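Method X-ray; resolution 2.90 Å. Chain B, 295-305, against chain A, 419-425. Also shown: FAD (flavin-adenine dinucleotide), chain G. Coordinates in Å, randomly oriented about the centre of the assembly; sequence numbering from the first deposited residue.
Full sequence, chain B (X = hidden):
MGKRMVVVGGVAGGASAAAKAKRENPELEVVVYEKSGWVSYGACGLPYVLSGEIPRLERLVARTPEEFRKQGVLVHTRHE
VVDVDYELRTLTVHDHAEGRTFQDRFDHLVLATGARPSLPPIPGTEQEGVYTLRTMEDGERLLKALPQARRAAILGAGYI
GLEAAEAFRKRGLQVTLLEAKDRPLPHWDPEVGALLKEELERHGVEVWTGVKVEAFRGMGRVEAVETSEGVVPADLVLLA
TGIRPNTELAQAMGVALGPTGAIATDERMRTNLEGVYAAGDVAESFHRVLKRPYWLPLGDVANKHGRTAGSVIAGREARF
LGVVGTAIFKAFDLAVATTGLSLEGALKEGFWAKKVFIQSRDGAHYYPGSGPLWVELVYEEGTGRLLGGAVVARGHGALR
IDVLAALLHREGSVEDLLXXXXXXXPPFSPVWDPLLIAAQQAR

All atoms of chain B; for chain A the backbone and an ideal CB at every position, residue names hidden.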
# COMPACT_ATOMS: atom_id res chain seq x y z
N TRP B 295 7.79 -1.30 24.18
CA TRP B 295 6.57 -2.10 24.32
C TRP B 295 5.66 -1.85 23.13
O TRP B 295 5.29 -0.77 22.90
CB TRP B 295 5.81 -1.80 25.63
CG TRP B 295 4.79 -2.79 25.94
CD1 TRP B 295 4.83 -4.13 25.67
CD2 TRP B 295 3.60 -2.57 26.60
NE1 TRP B 295 3.73 -4.77 26.16
CE2 TRP B 295 2.95 -3.81 26.74
CE3 TRP B 295 2.99 -1.45 27.12
CZ2 TRP B 295 1.69 -3.93 27.36
CZ3 TRP B 295 1.75 -1.58 27.74
CH2 TRP B 295 1.12 -2.78 27.84
N LEU B 296 5.31 -2.82 22.33
CA LEU B 296 4.45 -2.48 21.20
C LEU B 296 3.36 -3.48 21.14
O LEU B 296 3.42 -4.33 20.24
CB LEU B 296 5.23 -2.56 19.90
CG LEU B 296 4.50 -2.17 18.65
CD1 LEU B 296 4.06 -0.69 18.81
CD2 LEU B 296 5.37 -2.36 17.36
N PRO B 297 2.39 -3.40 22.10
CA PRO B 297 1.27 -4.39 22.23
C PRO B 297 0.20 -4.41 21.09
O PRO B 297 -0.94 -4.03 21.30
CB PRO B 297 0.63 -4.06 23.60
CG PRO B 297 1.01 -2.66 23.86
CD PRO B 297 2.36 -2.43 23.21
N LEU B 298 0.60 -4.89 19.91
CA LEU B 298 -0.25 -4.98 18.75
C LEU B 298 -0.28 -6.46 18.39
O LEU B 298 0.60 -7.25 18.80
CB LEU B 298 0.34 -4.15 17.61
CG LEU B 298 0.49 -2.66 17.93
CD1 LEU B 298 1.33 -1.86 16.94
CD2 LEU B 298 -0.92 -2.19 18.05
N GLY B 299 -1.32 -6.84 17.66
CA GLY B 299 -1.67 -8.22 17.51
C GLY B 299 -0.80 -8.83 16.44
O GLY B 299 -0.61 -10.06 16.42
N ASP B 300 -0.32 -8.02 15.51
CA ASP B 300 0.58 -8.56 14.53
C ASP B 300 1.92 -8.90 15.16
O ASP B 300 2.46 -9.94 14.90
CB ASP B 300 0.73 -7.66 13.36
CG ASP B 300 1.39 -6.37 13.68
OD1 ASP B 300 0.79 -5.55 14.42
OD2 ASP B 300 2.49 -6.12 13.11
N VAL B 301 2.43 -8.03 16.02
CA VAL B 301 3.60 -8.37 16.85
C VAL B 301 3.38 -9.50 17.81
O VAL B 301 4.27 -10.29 17.97
CB VAL B 301 4.45 -7.12 17.44
CG1 VAL B 301 3.79 -5.91 17.29
CG2 VAL B 301 4.89 -7.25 18.88
N ALA B 302 2.19 -9.68 18.33
CA ALA B 302 1.97 -10.88 19.11
C ALA B 302 2.09 -12.22 18.32
O ALA B 302 2.77 -13.17 18.76
CB ALA B 302 0.71 -10.79 19.84
N ASN B 303 1.47 -12.29 17.15
CA ASN B 303 1.67 -13.40 16.21
C ASN B 303 3.17 -13.62 15.85
O ASN B 303 3.63 -14.77 15.72
CB ASN B 303 0.77 -13.26 14.95
CG ASN B 303 -0.68 -13.79 15.18
OD1 ASN B 303 -1.00 -14.87 14.71
ND2 ASN B 303 -1.53 -13.07 15.93
N LYS B 304 3.94 -12.53 15.73
CA LYS B 304 5.34 -12.66 15.34
C LYS B 304 6.17 -13.24 16.54
O LYS B 304 7.04 -14.15 16.39
CB LYS B 304 5.90 -11.36 14.71
CG LYS B 304 5.36 -10.98 13.32
CD LYS B 304 5.47 -9.45 13.16
CE LYS B 304 5.61 -8.90 11.75
NZ LYS B 304 4.68 -7.71 11.38
N HIS B 305 5.88 -12.74 17.74
CA HIS B 305 6.46 -13.32 18.95
C HIS B 305 6.20 -14.81 18.98
O HIS B 305 7.12 -15.59 19.19
CB HIS B 305 5.84 -12.67 20.17
CG HIS B 305 6.36 -11.31 20.37
ND1 HIS B 305 5.94 -10.49 21.38
CD2 HIS B 305 7.32 -10.64 19.71
CE1 HIS B 305 6.59 -9.35 21.32
NE2 HIS B 305 7.44 -9.42 20.32
N UNK A 419 11.29 -9.64 7.86
CA UNK A 419 11.56 -8.83 8.98
C UNK A 419 10.76 -7.54 9.15
O UNK A 419 10.84 -6.98 10.28
CB UNK A 419 13.05 -8.49 8.94
N UNK A 420 10.09 -7.06 8.07
CA UNK A 420 9.34 -5.80 7.95
C UNK A 420 8.16 -5.75 8.88
O UNK A 420 7.38 -6.68 8.91
CB UNK A 420 8.86 -5.60 6.51
N UNK A 421 8.08 -4.67 9.65
CA UNK A 421 6.98 -4.39 10.60
C UNK A 421 5.74 -3.64 9.88
O UNK A 421 5.55 -2.37 9.97
CB UNK A 421 7.53 -3.54 11.74
N UNK A 422 4.92 -4.42 9.15
CA UNK A 422 3.84 -3.81 8.40
C UNK A 422 2.60 -3.58 9.28
O UNK A 422 2.56 -3.97 10.49
CB UNK A 422 3.48 -4.69 7.20
N UNK A 423 1.59 -2.95 8.67
CA UNK A 423 0.50 -2.40 9.41
C UNK A 423 -0.62 -3.40 9.46
O UNK A 423 -1.01 -3.99 8.42
CB UNK A 423 0.03 -1.08 8.80
N UNK A 424 -1.09 -3.62 10.70
CA UNK A 424 -2.23 -4.47 10.92
C UNK A 424 -3.45 -3.74 11.47
O UNK A 424 -3.36 -2.90 12.36
CB UNK A 424 -1.84 -5.60 11.87
N UNK A 425 -4.61 -4.11 10.92
CA UNK A 425 -5.93 -3.78 11.49
C UNK A 425 -7.05 -4.46 10.65
O UNK A 425 -7.00 -4.56 9.44
CB UNK A 425 -6.13 -2.26 11.53
PA FAD G . -3.82 -10.85 25.30
O1A FAD G . -3.84 -9.65 26.36
O2A FAD G . -4.62 -10.66 23.94
O5B FAD G . -4.45 -12.21 26.03
C5B FAD G . -3.79 -13.21 26.83
C4B FAD G . -4.94 -13.94 27.56
O4B FAD G . -4.26 -14.85 28.46
C3B FAD G . -6.00 -13.04 28.33
O3B FAD G . -7.41 -12.89 27.78
C2B FAD G . -5.82 -13.51 29.81
O2B FAD G . -7.06 -13.67 30.58
C1B FAD G . -4.91 -14.81 29.78
N9A FAD G . -4.11 -14.98 31.12
C8A FAD G . -3.56 -13.88 31.82
N7A FAD G . -2.98 -14.27 33.01
C5A FAD G . -3.13 -15.66 33.15
C6A FAD G . -2.73 -16.68 34.27
N6A FAD G . -2.01 -16.14 35.33
N1A FAD G . -3.12 -18.06 34.05
C2A FAD G . -3.82 -18.47 32.87
N3A FAD G . -4.22 -17.60 31.81
C4A FAD G . -3.91 -16.17 31.89
N1 FAD G . -3.88 -4.85 17.43
C2 FAD G . -3.55 -4.54 16.11
O2 FAD G . -2.39 -4.93 15.73
N3 FAD G . -4.42 -3.83 15.26
C4 FAD G . -5.71 -3.36 15.64
O4 FAD G . -6.54 -2.68 14.90
C4X FAD G . -6.15 -3.72 17.07
N5 FAD G . -7.42 -3.31 17.52
C5X FAD G . -7.80 -3.61 18.81
C6 FAD G . -9.10 -3.21 19.29
C7 FAD G . -9.52 -3.52 20.63
C7M FAD G . -10.89 -3.10 21.17
C8 FAD G . -8.56 -4.31 21.54
C8M FAD G . -8.88 -4.71 22.97
C9 FAD G . -7.28 -4.69 21.06
C9A FAD G . -6.82 -4.40 19.74
N10 FAD G . -5.50 -4.86 19.31
C10 FAD G . -5.13 -4.51 17.95
C1' FAD G . -4.52 -5.58 20.21
C2' FAD G . -4.74 -7.01 20.66
O2' FAD G . -5.66 -7.14 21.77
C3' FAD G . -3.42 -7.54 21.21
O3' FAD G . -2.39 -6.54 21.02
C4' FAD G . -3.13 -9.00 20.72
O4' FAD G . -4.32 -9.88 20.73
C5' FAD G . -1.94 -9.66 21.50
O5' FAD G . -2.32 -10.65 22.52
P FAD G . -1.45 -11.68 23.50
O1P FAD G . -1.73 -13.16 23.12
O2P FAD G . -0.07 -11.21 23.96
O3P FAD G . -2.29 -11.50 24.93

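At 419 the CA-to-CB bond points away from chain B, and no atom of the chain B stretch lies within 5.5 Å of the ideal CB. The deposited residue is Ala A419.

Position 420 is nearly as free: CB points sideways into space that the helix of chain B does not reach, so the visible atoms would tolerate small or large residues alike. Leu A420 is deposited, and its side chain leads away. Its contribution is the carbonyl, with Leu A420 O 3.8 Å from Lys B304 NZ.

Position 421 is more telling. CB again points sideways, but the ideal CB lies 5.1 Å from Lys B304 NZ, and a side chain of modest length could come nearer. The ammonium argues for an acceptor, such as Asp, Asn, Glu or Gln; the carboxylate of Asp B300 argues against a second negative charge. Lys B304 NZ already forms a salt bridge with Asp B300 OD2 at 3.2 Å, though the hydrogen bond in it is weak. The deposited residue is Asp A421, chi1 t, one of the suggested acceptors, placed despite the nearby carboxylate. Asp A421 OD1 lies 4.3 Å from Lys B304 NZ, opposite charges too far apart for a salt bridge, and 3.8 Å from Asp B300 OD2, a like-charged pair. Asp A421 OD2 is hydrogen-bonded elsewhere in the structure and lies 4.2 Å from Leu B296 CD2.

At 422 the bond runs sideways, and the nearest atom to the ideal CB is Lys B304 NZ at 5.3 Å. Aliphatic or polar residues would both be plausible. Leu A422 CB stays 5.2 Å from Lys B304 NZ; the backbone comes closer, Leu A422 O lying 3.4 Å from Asp B300 OD2, two acceptors with no hydrogen bond between them.

Position 423 points away, and chain B offers it nothing; Ala A423 fills it.

Position 424 points toward the helix start. The ideal CB is 3.6 Å from Asp B300 CB, and chain B presents Gly B299, with no side chain, next to the flavin. An extended backbone (phi/psi -115/138) suits a beta-branched or aromatic residue, a flat ring being one of several choices. Tyr A424 is deposited, chi1 t, its CB 3.7 Å from Asp B300 CB. FAD O2 meets the ring at its edge, 3.0 Å from Tyr A424 CD2, while Gly B299 N donates to FAD O2 at 2.9 Å. The backbone also serves the cofactor: FAD N3 donates to Tyr A424 O at 3.2 Å.

Position 425 is beyond chain B's reach; a small residue fits beside the flavin, and the visible atoms do not settle the size. Ala A425 CB lies 3.4 Å from FAD O4.

Chain A 419-425: ALDLAYA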
# COMPACT_ATOMS: atom_id res chain seq x y z
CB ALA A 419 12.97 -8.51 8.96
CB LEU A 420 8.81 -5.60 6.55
CG LEU A 420 9.88 -5.18 5.53
CD1 LEU A 420 9.32 -4.57 4.29
CD2 LEU A 420 10.91 -4.21 6.11
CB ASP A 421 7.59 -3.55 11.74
CG ASP A 421 6.60 -3.17 12.81
OD1 ASP A 421 5.49 -3.83 12.96
OD2 ASP A 421 7.01 -2.22 13.51
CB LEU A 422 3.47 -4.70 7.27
CG LEU A 422 4.63 -5.29 6.50
CD1 LEU A 422 4.07 -6.13 5.47
CD2 LEU A 422 5.47 -4.21 5.91
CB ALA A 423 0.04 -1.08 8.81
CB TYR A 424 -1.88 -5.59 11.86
CG TYR A 424 -3.09 -6.34 12.16
CD1 TYR A 424 -3.84 -6.83 11.10
CD2 TYR A 424 -3.60 -6.44 13.47
CE1 TYR A 424 -5.07 -7.47 11.32
CE2 TYR A 424 -4.81 -7.07 13.73
CZ TYR A 424 -5.58 -7.61 12.66
OH TYR A 424 -6.83 -8.28 12.90
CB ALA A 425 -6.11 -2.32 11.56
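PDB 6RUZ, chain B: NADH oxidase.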